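Local coordinates for protein N-alpha-acetyltransferase 35, NatC auxiliary subunit (Saccharomyces cerevisiae, PDB 6YGA) that serves as the auxiliary subunit of the NatC N-terminal acetyltransferase, the complex that acetylates the N-terminal methionine of the L-A virus Gag protein, at residues D235-T238 and D239-T242; Q362-L365 and L366-E370; F469-V472 and Y473-H477; S492-N495 and A496-M500. One frame throughout, in Å; residues are numbered along the deposited sequence.

All four contacts are local, each one continuous stretch touching itself over three to six residues, so none closes a long loop and none nests or crosses. Contact 1 comes first, where the short helix 235-238 ends and the chain turns toward helix 245-260; it meets helices 298-311 and 337-347. Contact 2, within helix 360-372, meets helices 319-328, 386-402 and 433-456, its nearest atoms about 14 Å from contact 1. Contacts 3 and 4 share the long helix 465-506, their centres 34 Å apart. Contact 3 packs among helices 433-456, 511-564 and 603-613; contact 4, farther along 465-506, meets the earlier part of helix 511-564. Contacts 1 and 3 lie on opposite sides of the chain's centre.

Contact 1: D235-T238 and D239-T242; sequences DHLT and DYST
H236 reaches past the end of its short helix to grip the backbone of S241. The imidazole points edge-on at the carbonyl, with S241 O lying in the ring plane, and ND1 donates to it over 2.7 Å, nearly straight (172°). ND1 stands above the S241 carbonyl plane, not on a lone pair. A histidine suits this place because one edge is polar while the ring can pack on V307 and L311 of helix 298-311.

The Y240 ring is turned differently. Positive phi (55°) at Y240, the first residue to leave helical backbone angles, swings the chain out of the helix, and the phenol lies with one face across L237 O, 3.4 Å from the ring plane over its centre. L237 CD2 comes within 4.3 Å of Y240 CE1, a looser apolar touch. At the turn, D235 O takes a bond from D239 N at 3.2 Å and a weak one from S241 N.

A carbonyl oxygen over a ring centre probably gains little from the pi cloud; the cation-pi contact of Y240 with R349 and its OH bond to D350 N probably help hold it there. The H236 bond implies a proton on ND1.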
loop_
_atom_site.group_PDB
_atom_site.type_symbol
_atom_site.label_atom_id
_atom_site.label_comp_id
_atom_site.label_asym_id
_atom_site.label_seq_id
_atom_site.Cartn_x
_atom_site.Cartn_y
_atom_site.Cartn_z
ATOM N N ASP B 235 -15.217 12.867 -17.456
ATOM C CA ASP B 235 -14.945 13.292 -18.826
ATOM C C ASP B 235 -13.554 12.864 -19.282
ATOM O O ASP B 235 -13.335 12.643 -20.478
ATOM C CB ASP B 235 -15.091 14.812 -18.959
ATOM C CG ASP B 235 -16.489 15.309 -18.619
ATOM O OD1 ASP B 235 -17.462 14.535 -18.747
ATOM O OD2 ASP B 235 -16.613 16.489 -18.228
ATOM N N HIS B 236 -12.606 12.732 -18.351
ATOM C CA HIS B 236 -11.238 12.403 -18.735
ATOM C C HIS B 236 -11.085 10.951 -19.168
ATOM O O HIS B 236 -10.067 10.608 -19.779
ATOM C CB HIS B 236 -10.282 12.725 -17.587
ATOM C CG HIS B 236 -10.368 14.145 -17.123
ATOM N ND1 HIS B 236 -10.109 15.216 -17.953
ATOM C CD2 HIS B 236 -10.703 14.671 -15.922
ATOM C CE1 HIS B 236 -10.275 16.341 -17.280
ATOM N NE2 HIS B 236 -10.633 16.038 -16.045
ATOM N N LEU B 237 -12.067 10.098 -18.883
ATOM C CA LEU B 237 -12.063 8.721 -19.364
ATOM C C LEU B 237 -13.070 8.475 -20.478
ATOM O O LEU B 237 -12.755 7.769 -21.441
ATOM C CB LEU B 237 -12.343 7.748 -18.217
ATOM C CG LEU B 237 -11.175 7.418 -17.291
ATOM C CD1 LEU B 237 -11.459 6.122 -16.560
ATOM C CD2 LEU B 237 -9.867 7.332 -18.064
ATOM N N THR B 238 -14.277 9.033 -20.369
ATOM C CA THR B 238 -15.294 8.789 -21.387
ATOM C C THR B 238 -14.897 9.409 -22.721
ATOM O O THR B 238 -15.042 8.777 -23.774
ATOM C CB THR B 238 -16.647 9.335 -20.930
ATOM O OG1 THR B 238 -16.577 10.761 -20.816
ATOM C CG2 THR B 238 -17.037 8.744 -19.585
ATOM N N ASP B 239 -14.392 10.641 -22.695
ATOM C CA ASP B 239 -13.986 11.346 -23.900
ATOM C C ASP B 239 -12.493 11.635 -23.944
ATOM O O ASP B 239 -12.021 12.213 -24.930
ATOM C CB ASP B 239 -14.767 12.662 -24.030
ATOM C CG ASP B 239 -16.253 12.491 -23.765
ATOM O OD1 ASP B 239 -16.842 11.510 -24.266
ATOM O OD2 ASP B 239 -16.829 13.337 -23.049
ATOM N N TYR B 240 -11.741 11.249 -22.910
ATOM C CA TYR B 240 -10.302 11.514 -22.826
ATOM C C TYR B 240 -10.013 13.004 -22.978
ATOM O O TYR B 240 -9.046 13.412 -23.624
ATOM C CB TYR B 240 -9.523 10.683 -23.849
ATOM C CG TYR B 240 -9.690 9.195 -23.636
ATOM C CD1 TYR B 240 -9.129 8.570 -22.530
ATOM C CD2 TYR B 240 -10.422 8.420 -24.526
ATOM C CE1 TYR B 240 -9.287 7.211 -22.319
ATOM C CE2 TYR B 240 -10.584 7.059 -24.324
ATOM C CZ TYR B 240 -10.014 6.461 -23.219
ATOM O OH TYR B 240 -10.172 5.109 -23.015
ATOM N N SER B 241 -10.867 13.820 -22.368
ATOM C CA SER B 241 -10.722 15.264 -22.442
ATOM C C SER B 241 -9.501 15.721 -21.654
ATOM O O SER B 241 -9.226 15.229 -20.557
ATOM C CB SER B 241 -11.982 15.944 -21.904
ATOM O OG SER B 241 -11.821 17.348 -21.832
ATOM N N THR B 242 -8.759 16.661 -22.232
ATOM C CA THR B 242 -7.624 17.275 -21.562
ATOM C C THR B 242 -7.941 18.671 -21.046
ATOM O O THR B 242 -7.041 19.348 -20.540
ATOM C CB THR B 242 -6.418 17.339 -22.505
ATOM O OG1 THR B 242 -6.758 18.099 -23.670
ATOM C CG2 THR B 242 -5.995 15.937 -22.921
#

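Contact 2: Q362-L365 and L366-E370; sequences QFYL and LHVKE. With EDO (1,2-ethanediol), chain C; EDO (1,2-ethanediol), chain D.
F363 and H367, one helical turn apart in helix 360-372, meet as a T-shaped pair. The phenyl has CG anti to its backbone N, and this chi1 of -174° sends it outward from the helix, across the approach of H367, while the imidazole leaves on the other rotamer, CG beside the backbone N (chi1 -71°). That torsion and the turn about chi2 (70°) together present the histidine edge to the phenyl face: the planes stand at 75°, and CE1 lies 3.3 Å from F363 CZ, above the ring but displaced toward its rim. They also bring ND1 onto the backbone of F363, where it donates to F363 O over 2.7 Å. That oxygen lies in the imidazole plane and takes a second, weak bond from H367 N.

Next round the helix, Y364 and V368 repeat the spacing with apolar groups. V368 CG2 rests over one face of the phenol, 3.7 Å from Y364 CZ. A branched valine suits the spot, since one methyl can cover the ring while the residue also packs on V434.

Two molecules of 1,2-ethanediol, probably from the crystallisation liquor, border the helix. The chain D molecule uses O1 to bond H367 O at 3.0 Å; the chain C molecule donates weakly to Q362 O and has O2 3.3 Å from K369 CD.

Both imidazole nitrogens are occupied, ND1 by F363 O and NE2 by the hydroxyl of Y399 on helix 386-402, which fixes the rotation of the ring. Lying between two nitrogens, CE1 probably carries a polarised hydrogen, which would suit the phenyl face.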
loop_
_atom_site.group_PDB
_atom_site.type_symbol
_atom_site.label_atom_id
_atom_site.label_comp_id
_atom_site.label_asym_id
_atom_site.label_seq_id
_atom_site.Cartn_x
_atom_site.Cartn_y
_atom_site.Cartn_z
ATOM N N GLN B 362 3.907 -0.674 -31.583
ATOM C CA GLN B 362 4.498 0.571 -32.064
ATOM C C GLN B 362 5.092 1.375 -30.915
ATOM O O GLN B 362 6.186 1.937 -31.037
ATOM C CB GLN B 362 3.452 1.403 -32.805
ATOM C CG GLN B 362 3.041 0.847 -34.152
ATOM C CD GLN B 362 1.956 1.677 -34.803
ATOM O OE1 GLN B 362 1.417 2.603 -34.193
ATOM N NE2 GLN B 362 1.629 1.353 -36.047
ATOM N N PHE B 363 4.380 1.432 -29.789
ATOM C CA PHE B 363 4.872 2.153 -28.619
ATOM C C PHE B 363 6.148 1.520 -28.078
ATOM O O PHE B 363 7.083 2.228 -27.683
ATOM C CB PHE B 363 3.777 2.179 -27.552
ATOM C CG PHE B 363 4.106 3.010 -26.352
ATOM C CD1 PHE B 363 4.227 4.386 -26.456
ATOM C CD2 PHE B 363 4.256 2.420 -25.109
ATOM C CE1 PHE B 363 4.516 5.155 -25.345
ATOM C CE2 PHE B 363 4.540 3.182 -23.995
ATOM C CZ PHE B 363 4.669 4.552 -24.113
ATOM N N TYR B 364 6.209 0.187 -28.060
ATOM C CA TYR B 364 7.407 -0.500 -27.587
ATOM C C TYR B 364 8.582 -0.265 -28.526
ATOM O O TYR B 364 9.700 0.015 -28.078
ATOM C CB TYR B 364 7.128 -1.995 -27.437
ATOM C CG TYR B 364 8.376 -2.847 -27.338
ATOM C CD1 TYR B 364 9.049 -2.990 -26.133
ATOM C CD2 TYR B 364 8.873 -3.516 -28.451
ATOM C CE1 TYR B 364 10.186 -3.766 -26.040
ATOM C CE2 TYR B 364 10.011 -4.296 -28.367
ATOM C CZ TYR B 364 10.663 -4.418 -27.158
ATOM O OH TYR B 364 11.797 -5.195 -27.066
ATOM N N LEU B 365 8.350 -0.381 -29.836
ATOM C CA LEU B 365 9.434 -0.192 -30.795
ATOM C C LEU B 365 9.968 1.235 -30.769
ATOM O O LEU B 365 11.134 1.465 -31.109
ATOM C CB LEU B 365 8.959 -0.566 -32.197
ATOM C CG LEU B 365 8.631 -2.046 -32.406
ATOM C CD1 LEU B 365 8.072 -2.261 -33.799
ATOM C CD2 LEU B 365 9.866 -2.908 -32.186
ATOM N N LEU B 366 9.139 2.203 -30.366
ATOM C CA LEU B 366 9.626 3.571 -30.215
ATOM C C LEU B 366 10.659 3.666 -29.100
ATOM O O LEU B 366 11.652 4.392 -29.226
ATOM C CB LEU B 366 8.462 4.522 -29.948
ATOM C CG LEU B 366 7.807 5.167 -31.169
ATOM C CD1 LEU B 366 6.555 5.917 -30.753
ATOM C CD2 LEU B 366 8.787 6.104 -31.864
ATOM N N HIS B 367 10.442 2.944 -27.997
ATOM C CA HIS B 367 11.423 2.945 -26.919
ATOM C C HIS B 367 12.745 2.353 -27.385
ATOM O O HIS B 367 13.815 2.903 -27.101
ATOM C CB HIS B 367 10.892 2.173 -25.710
ATOM C CG HIS B 367 9.788 2.874 -24.983
ATOM N ND1 HIS B 367 8.528 3.029 -25.518
ATOM C CD2 HIS B 367 9.756 3.465 -23.765
ATOM C CE1 HIS B 367 7.766 3.683 -24.661
ATOM N NE2 HIS B 367 8.487 3.960 -23.590
ATOM N N VAL B 368 12.689 1.233 -28.109
ATOM C CA VAL B 368 13.910 0.608 -28.609
ATOM C C VAL B 368 14.613 1.528 -29.595
ATOM O O VAL B 368 15.844 1.652 -29.583
ATOM C CB VAL B 368 13.589 -0.758 -29.244
ATOM C CG1 VAL B 368 14.852 -1.393 -29.806
ATOM C CG2 VAL B 368 12.929 -1.674 -28.225
ATOM N N LYS B 369 13.843 2.197 -30.455
ATOM C CA LYS B 369 14.433 3.059 -31.474
ATOM C C LYS B 369 15.146 4.253 -30.854
ATOM O O LYS B 369 16.248 4.612 -31.278
ATOM C CB LYS B 369 13.353 3.526 -32.449
ATOM C CG LYS B 369 13.782 4.648 -33.377
ATOM C CD LYS B 369 12.852 4.727 -34.575
ATOM C CE LYS B 369 12.738 6.145 -35.104
ATOM N NZ LYS B 369 11.991 7.029 -34.165
ATOM N N GLU B 370 14.538 4.887 -29.851
ATOM C CA GLU B 370 15.171 6.062 -29.261
ATOM C C GLU B 370 16.392 5.684 -28.431
ATOM O O GLU B 370 17.298 6.507 -28.261
ATOM C CB GLU B 370 14.156 6.850 -28.427
ATOM C CG GLU B 370 13.009 7.426 -29.259
ATOM C CD GLU B 370 11.948 8.132 -28.423
ATOM O OE1 GLU B 370 12.290 8.688 -27.362
ATOM O OE2 GLU B 370 10.763 8.127 -28.826
HETATM C C1 EDO C . 8.927 2.709 -33.727
HETATM O O1 EDO C . 7.547 3.039 -33.926
HETATM C C2 EDO C . 9.689 2.743 -35.046
HETATM O O2 EDO C . 10.939 2.067 -34.871
HETATM C C1 EDO D . 13.320 4.703 -23.816
HETATM O O1 EDO D . 14.475 4.310 -24.567
HETATM C C2 EDO D . 13.286 3.952 -22.490
HETATM O O2 EDO D . 13.213 2.541 -22.731
#

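Contact 3: F469-V472 and Y473-H477; sequences FWYV and YYLSH
Y471 and L475 form the apolar centre of this turn of helix 465-506, an i to i+4 pair within the largely helical region related to TPR repeats. The leucine lies over one face of the phenol: CG is 4.0 Å from the ring centroid, 16° off its normal, as in a CH-pi contact, and CD1 comes 3.5 Å from Y471 CE2. Leucine suits the position because its forked end spreads two methyls over the flat ring. F589 and F592 add further aromatic contacts to Y471, and L475 packs on I448.

Outward from this pair runs an aromatic cluster of W470, Y473 and Y474. All three have CG anti to the backbone N and project outward from the helix, meeting loosely. W470 CD1 approaches Y473 CD2 to 4.2 Å with the rings oblique, while the six-membered ring of W470 and the Y474 ring are nearly parallel but slid apart, with little overlap. Y474 also sets CD2 4.0 Å from Y471 CD1, and its hydroxyl bonds to E599 O.

The polar edge belongs to S476, small enough to be buried beside T548 of helix 511-564. With OG beside its own backbone N (chi1 -56°), the hydroxyl turns back onto V472 O, which receives S476 N at 2.6 Å and S476 OG at 2.7 Å from opposite faces of the carbonyl plane.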
loop_
_atom_site.group_PDB
_atom_site.type_symbol
_atom_site.label_atom_id
_atom_site.label_comp_id
_atom_site.label_asym_id
_atom_site.label_seq_id
_atom_site.Cartn_x
_atom_site.Cartn_y
_atom_site.Cartn_z
ATOM N N PHE B 469 24.358 -0.546 -0.645
ATOM C CA PHE B 469 24.992 0.550 -1.369
ATOM C C PHE B 469 26.132 0.048 -2.245
ATOM O O PHE B 469 26.316 0.536 -3.365
ATOM C CB PHE B 469 25.478 1.619 -0.393
ATOM C CG PHE B 469 24.415 2.603 -0.001
ATOM C CD1 PHE B 469 23.590 3.174 -0.959
ATOM C CD2 PHE B 469 24.224 2.940 1.327
ATOM C CE1 PHE B 469 22.606 4.078 -0.598
ATOM C CE2 PHE B 469 23.248 3.844 1.694
ATOM C CZ PHE B 469 22.435 4.411 0.732
ATOM N N TRP B 470 26.899 -0.934 -1.771
ATOM C CA TRP B 470 27.970 -1.454 -2.612
ATOM C C TRP B 470 27.413 -2.304 -3.744
ATOM O O TRP B 470 27.964 -2.308 -4.851
ATOM C CB TRP B 470 28.972 -2.260 -1.791
ATOM C CG TRP B 470 30.073 -2.792 -2.651
ATOM C CD1 TRP B 470 31.182 -2.120 -3.071
ATOM C CD2 TRP B 470 30.155 -4.102 -3.227
ATOM N NE1 TRP B 470 31.954 -2.930 -3.866
ATOM C CE2 TRP B 470 31.346 -4.154 -3.975
ATOM C CE3 TRP B 470 29.339 -5.235 -3.177
ATOM C CZ2 TRP B 470 31.745 -5.296 -4.665
ATOM C CZ3 TRP B 470 29.734 -6.367 -3.864
ATOM C CH2 TRP B 470 30.927 -6.388 -4.598
ATOM N N TYR B 471 26.324 -3.033 -3.488
ATOM C CA TYR B 471 25.704 -3.807 -4.555
ATOM C C TYR B 471 25.158 -2.895 -5.644
ATOM O O TYR B 471 25.263 -3.208 -6.834
ATOM C CB TYR B 471 24.601 -4.704 -3.989
ATOM C CG TYR B 471 23.884 -5.520 -5.039
ATOM C CD1 TYR B 471 24.558 -6.478 -5.783
ATOM C CD2 TYR B 471 22.530 -5.334 -5.282
ATOM C CE1 TYR B 471 23.907 -7.223 -6.744
ATOM C CE2 TYR B 471 21.869 -6.076 -6.237
ATOM C CZ TYR B 471 22.561 -7.018 -6.966
ATOM O OH TYR B 471 21.903 -7.759 -7.918
ATOM N N VAL B 472 24.591 -1.748 -5.260
ATOM C CA VAL B 472 24.067 -0.820 -6.258
ATOM C C VAL B 472 25.209 -0.131 -6.993
ATOM O O VAL B 472 25.128 0.114 -8.202
ATOM C CB VAL B 472 23.108 0.189 -5.602
ATOM C CG1 VAL B 472 22.638 1.222 -6.618
ATOM C CG2 VAL B 472 21.920 -0.544 -5.016
ATOM N N TYR B 473 26.292 0.185 -6.281
ATOM C CA TYR B 473 27.508 0.637 -6.947
ATOM C C TYR B 473 27.981 -0.398 -7.961
ATOM O O TYR B 473 28.290 -0.065 -9.111
ATOM C CB TYR B 473 28.593 0.915 -5.908
ATOM C CG TYR B 473 29.957 1.172 -6.498
ATOM C CD1 TYR B 473 30.298 2.426 -6.985
ATOM C CD2 TYR B 473 30.908 0.164 -6.561
ATOM C CE1 TYR B 473 31.548 2.667 -7.524
ATOM C CE2 TYR B 473 32.158 0.393 -7.099
ATOM C CZ TYR B 473 32.474 1.648 -7.578
ATOM O OH TYR B 473 33.717 1.887 -8.114
ATOM N N TYR B 474 28.028 -1.664 -7.547
ATOM C CA TYR B 474 28.389 -2.749 -8.453
ATOM C C TYR B 474 27.446 -2.804 -9.653
ATOM O O TYR B 474 27.893 -2.922 -10.799
ATOM C CB TYR B 474 28.383 -4.066 -7.674
ATOM C CG TYR B 474 28.389 -5.323 -8.509
ATOM C CD1 TYR B 474 29.578 -5.852 -9.000
ATOM C CD2 TYR B 474 27.207 -5.999 -8.778
ATOM C CE1 TYR B 474 29.584 -7.013 -9.754
ATOM C CE2 TYR B 474 27.200 -7.155 -9.529
ATOM C CZ TYR B 474 28.391 -7.659 -10.015
ATOM O OH TYR B 474 28.387 -8.811 -10.764
ATOM N N LEU B 475 26.135 -2.700 -9.409
ATOM C CA LEU B 475 25.180 -2.679 -10.516
ATOM C C LEU B 475 25.371 -1.448 -11.394
ATOM O O LEU B 475 25.344 -1.548 -12.628
ATOM C CB LEU B 475 23.746 -2.729 -9.989
ATOM C CG LEU B 475 23.257 -3.996 -9.293
ATOM C CD1 LEU B 475 21.781 -3.846 -8.955
ATOM C CD2 LEU B 475 23.504 -5.228 -10.156
ATOM N N SER B 476 25.552 -0.276 -10.778
ATOM C CA SER B 476 25.739 0.955 -11.541
ATOM C C SER B 476 27.009 0.913 -12.380
ATOM O O SER B 476 27.055 1.502 -13.465
ATOM C CB SER B 476 25.781 2.159 -10.599
ATOM O OG SER B 476 24.624 2.221 -9.785
ATOM N N HIS B 477 28.052 0.241 -11.890
ATOM C CA HIS B 477 29.273 0.118 -12.677
ATOM C C HIS B 477 29.017 -0.691 -13.940
ATOM O O HIS B 477 29.499 -0.337 -15.020
ATOM C CB HIS B 477 30.384 -0.515 -11.835
ATOM C CG HIS B 477 31.694 -0.648 -12.551
ATOM N ND1 HIS B 477 32.054 -1.788 -13.238
ATOM C CD2 HIS B 477 32.735 0.210 -12.675
ATOM C CE1 HIS B 477 33.257 -1.624 -13.759
ATOM N NE2 HIS B 477 33.692 -0.420 -13.432
#

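Contact 4: S492-N495 and A496-M500; sequences SNIN and AIHSM
I494 and H498 are brought side by side by their first torsions. In I494, chi1 of -68° sets CG2 anti to the backbone N; in H498, chi1 of -79° places CG beside its own N, and the imidazole runs alongside the isoleucine, pointing the same way. The motif is a helical hairpin: helix 465-506 turns after a short link into helix 511-564. I494 meets Q532, I497 meets A523 and M524, and H498 meets M528, so the packing partners lie on one face of the second helix.

Across the turn, I494 CG2 touches H498 CE1 at 3.6 Å. One face of the imidazole also lies over I494 O, which is 3.7 Å from ND1 and accepts the helical bond from H498 N at 3.0 Å. The branched isoleucine fits because CG2 meets the imidazole, leaving the other branch, CG1, out of that contact; the side chain also packs on Q532. N495 comes from another direction: OD1 lies at the edge of the imidazole, near its plane, with its amide turned 43° from the ring. At 3.9 Å from ND1, this oxygen makes only a distant polar approach.

The exposed flank carries smaller residues. A496 packs just its methyl, CB standing 3.6 Å from S492 O, and so small a group suits this flank. S499 suits the following turn because a short hydroxyl can fold onto the helix: S499 N bonds N495 O at 2.7 Å, and S499 OG, between its backbone N and carbonyl carbon, donates to A496 O at 2.7 Å.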
loop_
_atom_site.group_PDB
_atom_site.type_symbol
_atom_site.label_atom_id
_atom_site.label_comp_id
_atom_site.label_asym_id
_atom_site.label_seq_id
_atom_site.Cartn_x
_atom_site.Cartn_y
_atom_site.Cartn_z
ATOM N N SER B 492 30.353 5.280 -33.571
ATOM C CA SER B 492 30.889 4.580 -34.733
ATOM C C SER B 492 29.972 4.732 -35.943
ATOM O O SER B 492 30.445 4.921 -37.069
ATOM C CB SER B 492 31.106 3.105 -34.396
ATOM O OG SER B 492 31.304 2.335 -35.567
ATOM N N ASN B 493 28.655 4.659 -35.729
ATOM C CA ASN B 493 27.717 4.854 -36.830
ATOM C C ASN B 493 27.732 6.299 -37.315
ATOM O O ASN B 493 27.631 6.555 -38.520
ATOM C CB ASN B 493 26.304 4.447 -36.403
ATOM C CG ASN B 493 26.185 2.964 -36.096
ATOM O OD1 ASN B 493 26.990 2.157 -36.556
ATOM N ND2 ASN B 493 25.172 2.600 -35.320
ATOM N N ILE B 494 27.853 7.255 -36.388
ATOM C CA ILE B 494 27.929 8.662 -36.773
ATOM C C ILE B 494 29.183 8.919 -37.600
ATOM O O ILE B 494 29.132 9.597 -38.633
ATOM C CB ILE B 494 27.875 9.565 -35.525
ATOM C CG1 ILE B 494 26.492 9.505 -34.867
ATOM C CG2 ILE B 494 28.230 11.004 -35.884
ATOM C CD1 ILE B 494 26.374 10.335 -33.598
ATOM N N ASN B 495 30.323 8.369 -37.173
ATOM C CA ASN B 495 31.568 8.594 -37.902
ATOM C C ASN B 495 31.548 7.936 -39.276
ATOM O O ASN B 495 32.169 8.451 -40.214
ATOM C CB ASN B 495 32.760 8.089 -37.087
ATOM C CG ASN B 495 33.123 9.021 -35.945
ATOM O OD1 ASN B 495 32.942 10.235 -36.041
ATOM N ND2 ASN B 495 33.635 8.455 -34.857
ATOM N N ALA B 496 30.845 6.809 -39.417
ATOM C CA ALA B 496 30.732 6.172 -40.726
ATOM C C ALA B 496 30.037 7.091 -41.723
ATOM O O ALA B 496 30.440 7.173 -42.890
ATOM C CB ALA B 496 29.986 4.845 -40.602
ATOM N N ILE B 497 28.993 7.793 -41.278
ATOM C CA ILE B 497 28.340 8.778 -42.134
ATOM C C ILE B 497 29.278 9.945 -42.418
ATOM O O ILE B 497 29.329 10.459 -43.541
ATOM C CB ILE B 497 27.021 9.249 -41.493
ATOM C CG1 ILE B 497 26.027 8.088 -41.395
ATOM C CG2 ILE B 497 26.423 10.403 -42.282
ATOM C CD1 ILE B 497 24.722 8.448 -40.700
ATOM N N HIS B 498 30.043 10.377 -41.410
ATOM C CA HIS B 498 30.991 11.469 -41.619
ATOM C C HIS B 498 32.081 11.076 -42.608
ATOM O O HIS B 498 32.520 11.900 -43.418
ATOM C CB HIS B 498 31.616 11.895 -40.289
ATOM C CG HIS B 498 30.738 12.781 -39.461
ATOM N ND1 HIS B 498 30.802 12.814 -38.084
ATOM C CD2 HIS B 498 29.783 13.674 -39.814
ATOM C CE1 HIS B 498 29.919 13.682 -37.624
ATOM N NE2 HIS B 498 29.288 14.218 -38.653
ATOM N N SER B 499 32.537 9.821 -42.551
ATOM C CA SER B 499 33.592 9.377 -43.457
ATOM C C SER B 499 33.128 9.391 -44.909
ATOM O O SER B 499 33.940 9.613 -45.815
ATOM C CB SER B 499 34.069 7.980 -43.062
ATOM O OG SER B 499 33.059 7.015 -43.295
HETATM N N MSE B 500 31.840 9.162 -45.149
HETATM C CA MSE B 500 31.293 9.225 -46.501
HETATM C C MSE B 500 31.426 10.632 -47.065
HETATM O O MSE B 500 31.756 10.812 -48.237
HETATM C CB MSE B 500 29.826 8.791 -46.520
HETATM C CG MSE B 500 29.607 7.286 -46.457
HETATM SE SE MSE B 500 27.717 6.801 -46.563
HETATM C CE MSE B 500 27.908 4.861 -46.661
#